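3-phosphoshikimate 1-carboxyvinyltransferase (Streptomyces sviceus, PDB 7M0O) probably catalyses transfer of the enolpyruvyl group of phosphoenolpyruvate to the 5-hydroxyl of shikimate-3-phosphate, the sixth step of chorismate biosynthesis. Local coordinates at residues I293-P298 / C324-A329; V360-D365 / F384-C389; D365-M370 / R391-G396. One frame throughout, in Å; residues are numbered along the deposited sequence.

Contact 1: residues I293-P298 / C324-A329; sequences ISDTMP and CDRLEA. With PO4 (phosphate ion), chain B.
Asp295 and Arg326 meet beside a bound phosphate ion. Arg326 NH1 forms a salt bridge with Asp295 OD1 at 3.2 Å. Its hydrogen bond is weak, with an N-H...O angle of only 125°. The carboxylate and guanidinium planes are turned 73° apart. The phosphate is gripped more firmly: Arg326 NH1 and NH2 both donate to PO4 O2, at 2.9 and 2.8 Å. PO4 O2, Asp295 OD1 and water 1 all lie in the guanidinium plane, around its edge. Water 1 accepts from Arg326 NH1 and donates to Ser294 O, a second link between the segments. Asp295 OD2 lies 2.8 Å from PO4 O1. The ion probably comes from the crystallisation liquor. It sits where Arg326 is predicted to bind phosphoenolpyruvate, next to Asp295, the predicted proton acceptor.

The second shell sets the arginine in place. Its chain is extended from CG to NE, and it reaches across from the first turn of its helix. Arg326 NE is held by a salt bridge to Asp365. Pro298 CG packs on Arg326 CD at 4.2 Å. Met297, bent at chi2 and chi3, brings CE to 3.9 Å from Arg326 CB. Asp325 is the N-cap of the same helix: its OD1 accepts from Glu328 N at 3.0 Å, from above the carboxylate plane.

The contact thus joins the start of helix 297-303 to the start of helix 326-336. Helix 366-375 adjoins both, through His366, Arg367 and Ser371. Leu327 and Glu328 lean on Thr343 of strand 340-344.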
ATOM      1  N   ILE A 293     -11.143   2.966  -8.253  1.00 12.11           N
ATOM      2  CA  ILE A 293     -11.105   2.073  -7.093  1.00 11.43           C
ATOM      3  C   ILE A 293     -11.104   0.618  -7.564  1.00 11.75           C
ATOM      4  O   ILE A 293     -11.758  -0.243  -6.969  1.00 12.96           O
ATOM      5  CB  ILE A 293     -12.275   2.351  -6.119  1.00 13.34           C
ATOM      6  CG1 ILE A 293     -13.641   2.358  -6.823  1.00 13.53           C
ATOM      7  CG2 ILE A 293     -12.059   3.685  -5.391  1.00 10.90           C
ATOM      8  CD1 ILE A 293     -14.805   2.255  -5.834  1.00 12.37           C
ATOM      9  N   SER A 294     -10.341   0.316  -8.619  1.00 11.02           N
ATOM     10  CA  SER A 294     -10.545  -0.940  -9.332  1.00 10.25           C
ATOM     11  C   SER A 294     -10.099  -2.183  -8.555  1.00  9.95           C
ATOM     12  O   SER A 294     -10.598  -3.276  -8.846  1.00 11.77           O
ATOM     13  CB  SER A 294      -9.835  -0.897 -10.691  1.00 13.63           C
ATOM     14  OG  SER A 294      -8.446  -0.710 -10.547  1.00 17.06           O
ATOM     15  N   ASP A 295      -9.184  -2.060  -7.583  1.00  9.64           N
ATOM     16  CA  ASP A 295      -8.834  -3.225  -6.768  1.00 11.14           C
ATOM     17  C   ASP A 295     -10.028  -3.752  -5.963  1.00 10.31           C
ATOM     18  O   ASP A 295      -9.974  -4.895  -5.484  1.00 12.28           O
ATOM     19  CB  ASP A 295      -7.680  -2.885  -5.829  1.00 11.13           C
ATOM     20  CG  ASP A 295      -6.317  -2.820  -6.559  1.00 19.26           C
ATOM     21  OD1 ASP A 295      -6.217  -3.276  -7.714  1.00 17.49           O
ATOM     22  OD2 ASP A 295      -5.338  -2.312  -5.979  1.00 26.84           O
ATOM     23  N   THR A 296     -11.079  -2.942  -5.779  1.00  9.45           N
ATOM     24  CA  THR A 296     -12.294  -3.373  -5.091  1.00  9.61           C
ATOM     25  C   THR A 296     -13.408  -3.790  -6.039  1.00 10.76           C
ATOM     26  O   THR A 296     -14.490  -4.190  -5.572  1.00  8.71           O
ATOM     27  CB  THR A 296     -12.824  -2.284  -4.129  1.00  8.79           C
ATOM     28  OG1 THR A 296     -13.317  -1.134  -4.846  1.00 11.17           O
ATOM     29  CG2 THR A 296     -11.743  -1.872  -3.149  1.00 12.88           C
ATOM     30  N   MET A 297     -13.168  -3.761  -7.355  1.00 11.38           N
ATOM     31  CA  MET A 297     -14.145  -4.333  -8.276  1.00 11.38           C
ATOM     32  C   MET A 297     -14.528  -5.762  -7.905  1.00  9.44           C
ATOM     33  O   MET A 297     -15.735  -6.064  -7.908  1.00  8.86           O
ATOM     34  CB  MET A 297     -13.626  -4.257  -9.723  1.00  9.51           C
ATOM     35  CG  MET A 297     -14.553  -4.956 -10.736  1.00 11.31           C
ATOM     36  SD  MET A 297     -14.388  -6.752 -10.849  1.00 14.02           S
ATOM     37  CE  MET A 297     -12.727  -6.913 -11.530  1.00 18.86           C
ATOM     38  N   PRO A 298     -13.600  -6.669  -7.557  1.00 11.19           N
ATOM     39  CA  PRO A 298     -14.036  -8.025  -7.182  1.00 10.31           C
ATOM     40  C   PRO A 298     -14.851  -8.038  -5.907  1.00  9.81           C
ATOM     41  O   PRO A 298     -15.740  -8.887  -5.771  1.00 12.11           O
ATOM     42  CB  PRO A 298     -12.718  -8.810  -7.035  1.00  7.44           C
ATOM     43  CG  PRO A 298     -11.727  -8.028  -7.946  1.00  8.71           C
ATOM     44  CD  PRO A 298     -12.138  -6.588  -7.752  1.00 10.92           C
ATOM     45  N   CYS A 324      -3.650 -11.725 -13.274  1.00 22.47           N
ATOM     46  CA  CYS A 324      -4.740 -12.462 -13.886  1.00 21.06           C
ATOM     47  C   CYS A 324      -5.777 -11.453 -14.364  1.00 17.82           C
ATOM     48  O   CYS A 324      -5.852 -10.329 -13.852  1.00 20.81           O
ATOM     49  CB  CYS A 324      -5.367 -13.496 -12.898  1.00 28.26           C
ATOM     50  SG  CYS A 324      -6.504 -12.916 -11.555  1.00 32.85           S
ATOM     51  N   ASP A 325      -6.541 -11.836 -15.381  1.00 21.34           N
ATOM     52  CA  ASP A 325      -7.667 -11.016 -15.825  1.00 20.05           C
ATOM     53  C   ASP A 325      -8.755 -11.141 -14.763  1.00 12.57           C
ATOM     54  O   ASP A 325      -9.449 -12.152 -14.693  1.00 14.74           O
ATOM     55  CB  ASP A 325      -8.151 -11.457 -17.206  1.00 17.73           C
ATOM     56  CG  ASP A 325      -9.252 -10.545 -17.772  1.00 21.05           C
ATOM     57  OD1 ASP A 325     -10.040 -10.006 -16.970  1.00 18.47           O
ATOM     58  OD2 ASP A 325      -9.346 -10.375 -19.014  1.00 19.02           O
ATOM     59  N   ARG A 326      -8.903 -10.107 -13.930  1.00 16.91           N
ATOM     60  CA  ARG A 326      -9.824 -10.171 -12.797  1.00 14.02           C
ATOM     61  C   ARG A 326     -11.275 -10.042 -13.220  1.00 15.98           C
ATOM     62  O   ARG A 326     -12.164 -10.562 -12.531  1.00 15.38           O
ATOM     63  CB  ARG A 326      -9.505  -9.070 -11.778  1.00 16.17           C
ATOM     64  CG  ARG A 326      -8.283  -9.342 -10.942  1.00 18.30           C
ATOM     65  CD  ARG A 326      -7.999  -8.213  -9.973  1.00 15.38           C
ATOM     66  NE  ARG A 326      -6.879  -8.570  -9.116  1.00 17.44           N
ATOM     67  CZ  ARG A 326      -6.228  -7.730  -8.319  1.00 18.32           C
ATOM     68  NH1 ARG A 326      -6.555  -6.451  -8.262  1.00 14.36           N
ATOM     69  NH2 ARG A 326      -5.236  -8.178  -7.566  1.00 16.67           N
ATOM     70  N   LEU A 327     -11.529  -9.356 -14.333  1.00 15.66           N
ATOM     71  CA  LEU A 327     -12.869  -9.309 -14.895  1.00 15.09           C
ATOM     72  C   LEU A 327     -13.318 -10.707 -15.309  1.00 14.53           C
ATOM     73  O   LEU A 327     -14.378 -11.177 -14.888  1.00 15.08           O
ATOM     74  CB  LEU A 327     -12.901  -8.326 -16.070  1.00 18.58           C
ATOM     75  CG  LEU A 327     -14.249  -7.735 -16.505  1.00 15.64           C
ATOM     76  CD1 LEU A 327     -14.107  -6.408 -17.271  1.00 11.94           C
ATOM     77  CD2 LEU A 327     -15.023  -8.736 -17.348  1.00 19.22           C
ATOM     78  N   GLU A 328     -12.483 -11.419 -16.073  1.00 17.27           N
ATOM     79  CA  GLU A 328     -12.859 -12.769 -16.485  1.00 13.89           C
ATOM     80  C   GLU A 328     -12.928 -13.721 -15.299  1.00 14.79           C
ATOM     81  O   GLU A 328     -13.776 -14.621 -15.278  1.00 17.51           O
ATOM     82  CB  GLU A 328     -11.880 -13.307 -17.523  1.00 16.22           C
ATOM     83  CG  GLU A 328     -11.926 -12.613 -18.864  1.00 22.80           C
ATOM     84  CD  GLU A 328     -13.231 -12.831 -19.618  1.00 21.65           C
ATOM     85  OE1 GLU A 328     -13.839 -13.915 -19.507  1.00 28.31           O
ATOM     86  OE2 GLU A 328     -13.660 -11.898 -20.316  1.00 24.75           O
ATOM     87  N   ALA A 329     -12.020 -13.572 -14.326  1.00 15.33           N
ATOM     88  CA  ALA A 329     -12.008 -14.466 -13.171  1.00 15.86           C
ATOM     89  C   ALA A 329     -13.263 -14.298 -12.324  1.00 14.74           C
ATOM     90  O   ALA A 329     -13.828 -15.284 -11.839  1.00 14.08           O
ATOM     91  CB  ALA A 329     -10.759 -14.222 -12.323  1.00 11.99           C
TER
HETATM   92  P   PO4 B 501      -3.121  -5.420  -5.939  1.00 17.89           P
HETATM   93  O1  PO4 B 501      -3.057  -3.915  -5.943  1.00 28.05           O
HETATM   94  O2  PO4 B 501      -4.525  -5.819  -6.315  1.00 17.44           O
HETATM   95  O3  PO4 B 501      -2.760  -5.910  -4.557  1.00 24.73           O
HETATM   96  O4  PO4 B 501      -2.123  -5.911  -6.955  1.00 27.02           O
HETATM   97  O   HOH W   1      -8.387  -4.939  -9.899  1.00 18.52           O

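Contact 2: residues V360-D365 / F384-C389; sequences VTSYGD and FDDPGC
Phe384 lies alongside Val360, both side chains pointing the same way. Phe384 CD1 comes to 3.8 Å from Val360 CB. The two residues form a single parallel bridge, and Asp385 N donates to Val360 O at 3.1 Å.

Asp385 carries the polar part of the contact. Its CG stands between the backbone N and the carbonyl carbon (chi1 61°), and the carboxylate faces Ser362. Asp385 OD1 accepts from Ser362 N and Ser362 OG, each at 3.0 Å, from opposite faces of the carboxylate plane. Asp385 OD2 accepts from two waters. Water 3 also accepts from Tyr363 N, and water 2 also bonds to Thr361 OG1, which has Arg336 as a further partner.

The partner segment ends in a type I' turn from Ser362 to Asp365. Ser362 OG accepts from Gly364 N, which makes an ST turn within it. An alanine in place of Ser362 would probably leave Asp385 OD1 with the backbone N-H alone and Gly364 N without its side-chain acceptor. The turn leads into helix 366-375, with Asp365 as its N-cap.

Asp386 follows with its CB 3.3 Å from Ser362 OG. Its OD2 approaches Gly364 CA. Further on, Cys389 packs against the end of the turn: its CB is 3.4 Å from Gly364 O, and its SG is 3.6 Å from Asp365 C. Val369 of the helix touches both Ser362 and Cys389.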
ATOM      1  N   VAL A 360     -13.737 -22.163  -5.930  1.00 18.85           N
ATOM      2  CA  VAL A 360     -13.350 -20.970  -6.668  1.00 16.44           C
ATOM      3  C   VAL A 360     -11.983 -21.182  -7.304  1.00 15.68           C
ATOM      4  O   VAL A 360     -11.052 -21.661  -6.645  1.00 17.51           O
ATOM      5  CB  VAL A 360     -13.336 -19.757  -5.728  1.00 14.49           C
ATOM      6  CG1 VAL A 360     -12.503 -18.609  -6.312  1.00 14.81           C
ATOM      7  CG2 VAL A 360     -14.770 -19.321  -5.426  1.00 21.71           C
ATOM      8  N   THR A 361     -11.863 -20.843  -8.596  1.00 13.66           N
ATOM      9  CA  THR A 361     -10.565 -20.805  -9.268  1.00 14.43           C
ATOM     10  C   THR A 361      -9.903 -19.452  -9.009  1.00 18.39           C
ATOM     11  O   THR A 361     -10.316 -18.431  -9.567  1.00 17.70           O
ATOM     12  CB  THR A 361     -10.700 -21.039 -10.769  1.00 22.70           C
ATOM     13  OG1 THR A 361     -11.312 -22.307 -11.010  1.00 27.92           O
ATOM     14  CG2 THR A 361      -9.303 -21.031 -11.417  1.00 19.99           C
ATOM     15  N   SER A 362      -8.860 -19.448  -8.184  1.00 16.51           N
ATOM     16  CA  SER A 362      -8.276 -18.195  -7.724  1.00 16.78           C
ATOM     17  C   SER A 362      -7.340 -17.539  -8.733  1.00 18.06           C
ATOM     18  O   SER A 362      -7.174 -16.310  -8.691  1.00 19.10           O
ATOM     19  CB  SER A 362      -7.554 -18.444  -6.390  1.00 22.43           C
ATOM     20  OG  SER A 362      -6.301 -19.069  -6.609  1.00 18.68           O
ATOM     21  N   TYR A 363      -6.721 -18.310  -9.628  1.00 17.44           N
ATOM     22  CA  TYR A 363      -5.625 -17.826 -10.477  1.00 16.80           C
ATOM     23  C   TYR A 363      -4.461 -17.271  -9.648  1.00 16.60           C
ATOM     24  O   TYR A 363      -3.667 -16.462 -10.145  1.00 17.21           O
ATOM     25  CB  TYR A 363      -6.108 -16.777 -11.501  1.00 20.58           C
ATOM     26  CG  TYR A 363      -7.037 -17.366 -12.546  1.00 17.81           C
ATOM     27  CD1 TYR A 363      -6.530 -17.980 -13.683  1.00 25.62           C
ATOM     28  CD2 TYR A 363      -8.416 -17.339 -12.376  1.00 22.03           C
ATOM     29  CE1 TYR A 363      -7.369 -18.533 -14.631  1.00 27.20           C
ATOM     30  CE2 TYR A 363      -9.270 -17.892 -13.321  1.00 22.83           C
ATOM     31  CZ  TYR A 363      -8.740 -18.484 -14.449  1.00 22.46           C
ATOM     32  OH  TYR A 363      -9.580 -19.049 -15.391  1.00 25.95           O
ATOM     33  N   GLY A 364      -4.349 -17.704  -8.388  1.00 18.21           N
ATOM     34  CA  GLY A 364      -3.354 -17.203  -7.459  1.00 16.72           C
ATOM     35  C   GLY A 364      -3.578 -15.781  -7.004  1.00 14.43           C
ATOM     36  O   GLY A 364      -2.684 -15.188  -6.384  1.00 16.32           O
ATOM     37  N   ASP A 365      -4.762 -15.227  -7.274  1.00 11.96           N
ATOM     38  CA  ASP A 365      -5.066 -13.823  -7.009  1.00 17.13           C
ATOM     39  C   ASP A 365      -5.720 -13.662  -5.639  1.00 11.76           C
ATOM     40  O   ASP A 365      -6.845 -14.138  -5.418  1.00 13.35           O
ATOM     41  CB  ASP A 365      -5.985 -13.260  -8.095  1.00 14.71           C
ATOM     42  CG  ASP A 365      -6.046 -11.747  -8.078  1.00 16.66           C
ATOM     43  OD1 ASP A 365      -6.145 -11.157  -6.983  1.00 20.36           O
ATOM     44  OD2 ASP A 365      -5.982 -11.150  -9.171  1.00 19.57           O
ATOM     45  N   PHE A 384     -11.722 -22.785  -2.030  1.00 21.65           N
ATOM     46  CA  PHE A 384     -10.763 -22.169  -2.930  1.00 18.04           C
ATOM     47  C   PHE A 384      -9.712 -23.187  -3.323  1.00 19.69           C
ATOM     48  O   PHE A 384      -9.302 -24.009  -2.501  1.00 19.31           O
ATOM     49  CB  PHE A 384     -10.084 -20.969  -2.262  1.00 16.89           C
ATOM     50  CG  PHE A 384     -11.055 -20.029  -1.603  1.00 18.11           C
ATOM     51  CD1 PHE A 384     -11.784 -19.125  -2.365  1.00 21.51           C
ATOM     52  CD2 PHE A 384     -11.242 -20.055  -0.237  1.00 19.86           C
ATOM     53  CE1 PHE A 384     -12.694 -18.267  -1.770  1.00 17.13           C
ATOM     54  CE2 PHE A 384     -12.146 -19.199   0.364  1.00 27.71           C
ATOM     55  CZ  PHE A 384     -12.876 -18.309  -0.404  1.00 19.03           C
ATOM     56  N   ASP A 385      -9.254 -23.106  -4.570  1.00 17.28           N
ATOM     57  CA  ASP A 385      -8.171 -23.988  -4.996  1.00 21.74           C
ATOM     58  C   ASP A 385      -6.825 -23.581  -4.396  1.00 23.90           C
ATOM     59  O   ASP A 385      -5.929 -24.428  -4.275  1.00 21.61           O
ATOM     60  CB  ASP A 385      -8.112 -24.041  -6.524  1.00 17.20           C
ATOM     61  CG  ASP A 385      -7.852 -22.670  -7.178  1.00 23.89           C
ATOM     62  OD1 ASP A 385      -7.768 -21.625  -6.476  1.00 19.02           O
ATOM     63  OD2 ASP A 385      -7.731 -22.646  -8.426  1.00 23.18           O
ATOM     64  N   ASP A 386      -6.691 -22.326  -3.962  1.00 18.39           N
ATOM     65  CA  ASP A 386      -5.414 -21.782  -3.494  1.00 16.12           C
ATOM     66  C   ASP A 386      -5.676 -20.779  -2.367  1.00 17.86           C
ATOM     67  O   ASP A 386      -5.564 -19.559  -2.555  1.00 19.09           O
ATOM     68  CB  ASP A 386      -4.662 -21.138  -4.657  1.00 17.19           C
ATOM     69  CG  ASP A 386      -3.253 -20.680  -4.289  1.00 26.13           C
ATOM     70  OD1 ASP A 386      -2.740 -21.069  -3.217  1.00 32.91           O
ATOM     71  OD2 ASP A 386      -2.650 -19.937  -5.100  1.00 27.74           O
ATOM     72  N   PRO A 387      -6.036 -21.263  -1.171  1.00 21.13           N
ATOM     73  CA  PRO A 387      -6.356 -20.328  -0.072  1.00 16.28           C
ATOM     74  C   PRO A 387      -5.158 -19.555   0.453  1.00 17.96           C
ATOM     75  O   PRO A 387      -5.345 -18.507   1.084  1.00 17.51           O
ATOM     76  CB  PRO A 387      -6.941 -21.244   1.019  1.00 20.78           C
ATOM     77  CG  PRO A 387      -6.361 -22.596   0.719  1.00 22.35           C
ATOM     78  CD  PRO A 387      -6.237 -22.670  -0.775  1.00 19.80           C
ATOM     79  N   GLY A 388      -3.935 -20.024   0.218  1.00 16.01           N
ATOM     80  CA  GLY A 388      -2.776 -19.343   0.731  1.00 14.65           C
ATOM     81  C   GLY A 388      -2.386 -18.087  -0.019  1.00 16.18           C
ATOM     82  O   GLY A 388      -1.533 -17.338   0.466  1.00 16.02           O
ATOM     83  N   CYS A 389      -2.980 -17.829  -1.185  1.00 18.35           N
ATOM     84  CA  CYS A 389      -2.509 -16.669  -1.934  1.00 18.52           C
ATOM     85  C   CYS A 389      -2.892 -15.344  -1.275  1.00 17.41           C
ATOM     86  O   CYS A 389      -2.306 -14.312  -1.622  1.00 13.79           O
ATOM     87  CB  CYS A 389      -3.007 -16.734  -3.379  1.00 16.05           C
ATOM     88  SG  CYS A 389      -4.772 -16.483  -3.634  1.00 16.86           S
TER
HETATM   89  O   HOH W   2      -9.152 -24.123 -10.169  1.00 28.50           O
HETATM   90  O   HOH W   3      -6.218 -21.028 -10.037  1.00 24.20           O

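Contact 3: residues D365-M370 / R391-G396; sequences DHRIVM and RKTFPG. With PO4 (phosphate ion), chain B.
His366 packs closely against Thr393, the two side chains crossing at about a right angle. His366 CD2 meets both branches of the threonine, CG2 and OG1, each at 3.5 Å. The ring is held between two side chains. Lys392 CB lies over one face, offset toward the rim, and Arg367 CG lies over the opposite face. His366 ND1 is buried here with no polar partner in the model. At the ring edge, NE2 donates to PO4 O3 at 2.9 Å. This bond and the packing together fix the rotation of the imidazole. Met370, bent at chi3, adds its CE at 3.6 Å from Thr393 OG1.

The rest is looser. Arg367 NH2 stays 4.2 Å from Thr393 CG2, and water 4 links Arg367 NH1 with Thr393 OG1. Lys392 is the solvent side. Its chain runs out extended past the imidazole, with CD 3.8 Å from His366 ND1. Lys392 NZ makes a weak hydrogen bond to Gly364 O and a long, weak ion pair with Glu323. Lys392 is predicted to bind phosphoenolpyruvate, but it does not reach the phosphate here.

Arg367 turns its guanidinium edge to the phosphate: NE donates to PO4 O2 at 2.8 Å and NH2 to PO4 O3. Asp365 OD1 caps this helix by accepting from Arg367 N. His366 and Arg367 grip the anion at a helix start, consistent with the phosphoenolpyruvate pocket of an EPSP synthase, to which Arg367 is predicted to belong.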
ATOM      1  N   ASP A 365      -4.762 -15.227  -7.274  1.00 11.96           N
ATOM      2  CA  ASP A 365      -5.066 -13.823  -7.009  1.00 17.13           C
ATOM      3  C   ASP A 365      -5.720 -13.662  -5.639  1.00 11.76           C
ATOM      4  O   ASP A 365      -6.845 -14.138  -5.418  1.00 13.35           O
ATOM      5  CB  ASP A 365      -5.985 -13.260  -8.095  1.00 14.71           C
ATOM      6  CG  ASP A 365      -6.046 -11.747  -8.078  1.00 16.66           C
ATOM      7  OD1 ASP A 365      -6.145 -11.157  -6.983  1.00 20.36           O
ATOM      8  OD2 ASP A 365      -5.982 -11.150  -9.171  1.00 19.57           O
ATOM      9  N   HIS A 366      -5.012 -12.964  -4.740  1.00 14.38           N
ATOM     10  CA  HIS A 366      -5.490 -12.725  -3.372  1.00 13.00           C
ATOM     11  C   HIS A 366      -6.879 -12.087  -3.332  1.00 13.73           C
ATOM     12  O   HIS A 366      -7.702 -12.427  -2.468  1.00 11.34           O
ATOM     13  CB  HIS A 366      -4.486 -11.853  -2.615  1.00 14.27           C
ATOM     14  CG  HIS A 366      -4.035 -10.630  -3.357  1.00 14.13           C
ATOM     15  ND1 HIS A 366      -3.409 -10.679  -4.590  1.00 18.64           N
ATOM     16  CD2 HIS A 366      -4.107  -9.321  -3.027  1.00 17.64           C
ATOM     17  CE1 HIS A 366      -3.121  -9.451  -4.982  1.00 16.95           C
ATOM     18  NE2 HIS A 366      -3.536  -8.608  -4.053  1.00 13.69           N
ATOM     19  N   ARG A 367      -7.161 -11.158  -4.252  1.00 11.35           N
ATOM     20  CA  ARG A 367      -8.455 -10.476  -4.231  1.00 13.41           C
ATOM     21  C   ARG A 367      -9.603 -11.369  -4.703  1.00 10.54           C
ATOM     22  O   ARG A 367     -10.739 -11.168  -4.282  1.00 12.69           O
ATOM     23  CB  ARG A 367      -8.393  -9.205  -5.074  1.00 11.00           C
ATOM     24  CG  ARG A 367      -7.173  -8.340  -4.731  1.00 12.74           C
ATOM     25  CD  ARG A 367      -7.510  -6.863  -4.605  1.00 13.60           C
ATOM     26  NE  ARG A 367      -6.314  -6.155  -4.151  1.00 17.01           N
ATOM     27  CZ  ARG A 367      -6.050  -5.882  -2.875  1.00 13.43           C
ATOM     28  NH1 ARG A 367      -6.909  -6.238  -1.919  1.00 11.56           N
ATOM     29  NH2 ARG A 367      -4.926  -5.272  -2.550  1.00 12.69           N
ATOM     30  N   ILE A 368      -9.343 -12.364  -5.558  1.00 11.59           N
ATOM     31  CA  ILE A 368     -10.401 -13.314  -5.899  1.00 12.52           C
ATOM     32  C   ILE A 368     -10.773 -14.154  -4.676  1.00 10.71           C
ATOM     33  O   ILE A 368     -11.955 -14.380  -4.397  1.00 12.18           O
ATOM     34  CB  ILE A 368      -9.988 -14.191  -7.100  1.00 12.53           C
ATOM     35  CG1 ILE A 368      -9.700 -13.334  -8.334  1.00 13.87           C
ATOM     36  CG2 ILE A 368     -11.073 -15.244  -7.411  1.00 12.72           C
ATOM     37  CD1 ILE A 368     -10.887 -12.470  -8.800  1.00 13.51           C
ATOM     38  N   VAL A 369      -9.777 -14.617  -3.911  1.00 11.42           N
ATOM     39  CA  VAL A 369     -10.069 -15.418  -2.722  1.00 11.25           C
ATOM     40  C   VAL A 369     -10.778 -14.575  -1.666  1.00 13.78           C
ATOM     41  O   VAL A 369     -11.795 -14.985  -1.095  1.00 10.84           O
ATOM     42  CB  VAL A 369      -8.777 -16.047  -2.164  1.00  9.49           C
ATOM     43  CG1 VAL A 369      -9.061 -16.713  -0.799  1.00 12.96           C
ATOM     44  CG2 VAL A 369      -8.246 -17.073  -3.142  1.00 10.91           C
ATOM     45  N   MET A 370     -10.249 -13.381  -1.380  1.00 11.55           N
ATOM     46  CA  MET A 370     -10.849 -12.580  -0.318  1.00 12.38           C
ATOM     47  C   MET A 370     -12.260 -12.141  -0.690  1.00 10.07           C
ATOM     48  O   MET A 370     -13.153 -12.105   0.163  1.00  9.68           O
ATOM     49  CB  MET A 370      -9.950 -11.387   0.009  1.00 11.65           C
ATOM     50  CG  MET A 370      -8.663 -11.823   0.722  1.00 10.09           C
ATOM     51  SD  MET A 370      -7.623 -10.503   1.377  1.00 15.64           S
ATOM     52  CE  MET A 370      -6.895  -9.860  -0.107  1.00 17.57           C
ATOM     53  N   ARG A 391      -1.842 -14.441   1.349  1.00 19.72           N
ATOM     54  CA  ARG A 391      -0.633 -13.986   2.020  1.00 18.68           C
ATOM     55  C   ARG A 391       0.092 -12.907   1.232  1.00 17.95           C
ATOM     56  O   ARG A 391       0.949 -12.219   1.797  1.00 18.34           O
ATOM     57  CB  ARG A 391       0.284 -15.181   2.284  1.00 18.25           C
ATOM     58  CG  ARG A 391      -0.354 -16.190   3.231  1.00 24.94           C
ATOM     59  CD  ARG A 391       0.644 -17.205   3.750  1.00 27.84           C
ATOM     60  NE  ARG A 391       1.158 -18.066   2.701  1.00 29.26           N
ATOM     61  CZ  ARG A 391       2.449 -18.310   2.516  1.00 33.20           C
ATOM     62  NH1 ARG A 391       3.347 -17.747   3.312  1.00 33.43           N
ATOM     63  NH2 ARG A 391       2.840 -19.113   1.538  1.00 35.96           N
ATOM     64  N   LYS A 392      -0.230 -12.743  -0.055  1.00 20.51           N
ATOM     65  CA  LYS A 392       0.361 -11.650  -0.821  1.00 21.14           C
ATOM     66  C   LYS A 392       0.132 -10.298  -0.161  1.00 18.81           C
ATOM     67  O   LYS A 392       0.986  -9.412  -0.271  1.00 20.72           O
ATOM     68  CB  LYS A 392      -0.181 -11.641  -2.247  1.00 16.27           C
ATOM     69  CG  LYS A 392       0.267 -12.875  -3.056  1.00 19.61           C
ATOM     70  CD  LYS A 392      -0.293 -12.865  -4.464  1.00 25.94           C
ATOM     71  CE  LYS A 392       0.297 -13.999  -5.296  1.00 24.76           C
ATOM     72  NZ  LYS A 392       0.147 -13.743  -6.756  1.00 36.04           N
ATOM     73  N   THR A 393      -1.001 -10.107   0.533  1.00 17.06           N
ATOM     74  CA  THR A 393      -1.251  -8.829   1.213  1.00 15.45           C
ATOM     75  C   THR A 393      -1.724  -8.932   2.657  1.00 16.77           C
ATOM     76  O   THR A 393      -1.724  -7.910   3.348  1.00 16.35           O
ATOM     77  CB  THR A 393      -2.295  -7.983   0.461  1.00 18.39           C
ATOM     78  OG1 THR A 393      -3.549  -8.685   0.410  1.00 16.79           O
ATOM     79  CG2 THR A 393      -1.832  -7.634  -0.946  1.00 16.66           C
ATOM     80  N   PHE A 394      -2.142 -10.098   3.133  1.00 19.86           N
ATOM     81  CA  PHE A 394      -2.739 -10.181   4.459  1.00 14.41           C
ATOM     82  C   PHE A 394      -2.583 -11.619   4.935  1.00 16.35           C
ATOM     83  O   PHE A 394      -3.487 -12.442   4.733  1.00 13.46           O
ATOM     84  CB  PHE A 394      -4.214  -9.749   4.411  1.00 16.56           C
ATOM     85  CG  PHE A 394      -4.877  -9.593   5.772  1.00 12.49           C
ATOM     86  CD1 PHE A 394      -4.154  -9.701   6.954  1.00 17.90           C
ATOM     87  CD2 PHE A 394      -6.241  -9.350   5.848  1.00 12.94           C
ATOM     88  CE1 PHE A 394      -4.795  -9.571   8.207  1.00 17.97           C
ATOM     89  CE2 PHE A 394      -6.884  -9.223   7.080  1.00 13.77           C
ATOM     90  CZ  PHE A 394      -6.159  -9.328   8.258  1.00 14.99           C
ATOM     91  N   PRO A 395      -1.431 -11.965   5.516  1.00 18.53           N
ATOM     92  CA  PRO A 395      -1.214 -13.358   5.941  1.00 18.89           C
ATOM     93  C   PRO A 395      -2.280 -13.869   6.896  1.00 18.48           C
ATOM     94  O   PRO A 395      -2.640 -15.046   6.825  1.00 23.87           O
ATOM     95  CB  PRO A 395       0.172 -13.305   6.605  1.00 23.22           C
ATOM     96  CG  PRO A 395       0.852 -12.141   5.940  1.00 23.58           C
ATOM     97  CD  PRO A 395      -0.238 -11.126   5.730  1.00 21.84           C
ATOM     98  N   GLY A 396      -2.820 -13.019   7.758  1.00 19.55           N
ATOM     99  CA  GLY A 396      -3.829 -13.469   8.696  1.00 18.38           C
ATOM    100  C   GLY A 396      -5.264 -13.307   8.228  1.00 14.44           C
ATOM    101  O   GLY A 396      -6.173 -13.317   9.059  1.00 14.51           O
TER
HETATM  102  P   PO4 B 501      -3.121  -5.420  -5.939  1.00 17.89           P
HETATM  103  O1  PO4 B 501      -3.057  -3.915  -5.943  1.00 28.05           O
HETATM  104  O2  PO4 B 501      -4.525  -5.819  -6.315  1.00 17.44           O
HETATM  105  O3  PO4 B 501      -2.760  -5.910  -4.557  1.00 24.73           O
HETATM  106  O4  PO4 B 501      -2.123  -5.911  -6.955  1.00 27.02           O
HETATM  107  O   HOH W   4      -5.373  -6.251   0.551  1.00 16.85           O

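Overall arrangement
From the N terminus, contact 1 comes first. It closes the loop from 293-298 to 324-329, which includes helix 297-303 and strand 311-314. Contacts 2 and 3 follow and cross: 360-365 and 365-370 run on through Asp365, then 384-389 and 391-396 return to them in the same order. Contact 2 joins the ends of strands 359-360 and 383-384 and the loops after them; contact 3 brings the later part of the second loop to helix 366-375. Asp365 also joins them to contact 1, through its salt bridge with Arg326. Contacts 1 and 3 share the phosphate, and both reach its O2. Together they tie these strands to the starts of helices 297-303, 326-336 and 366-375.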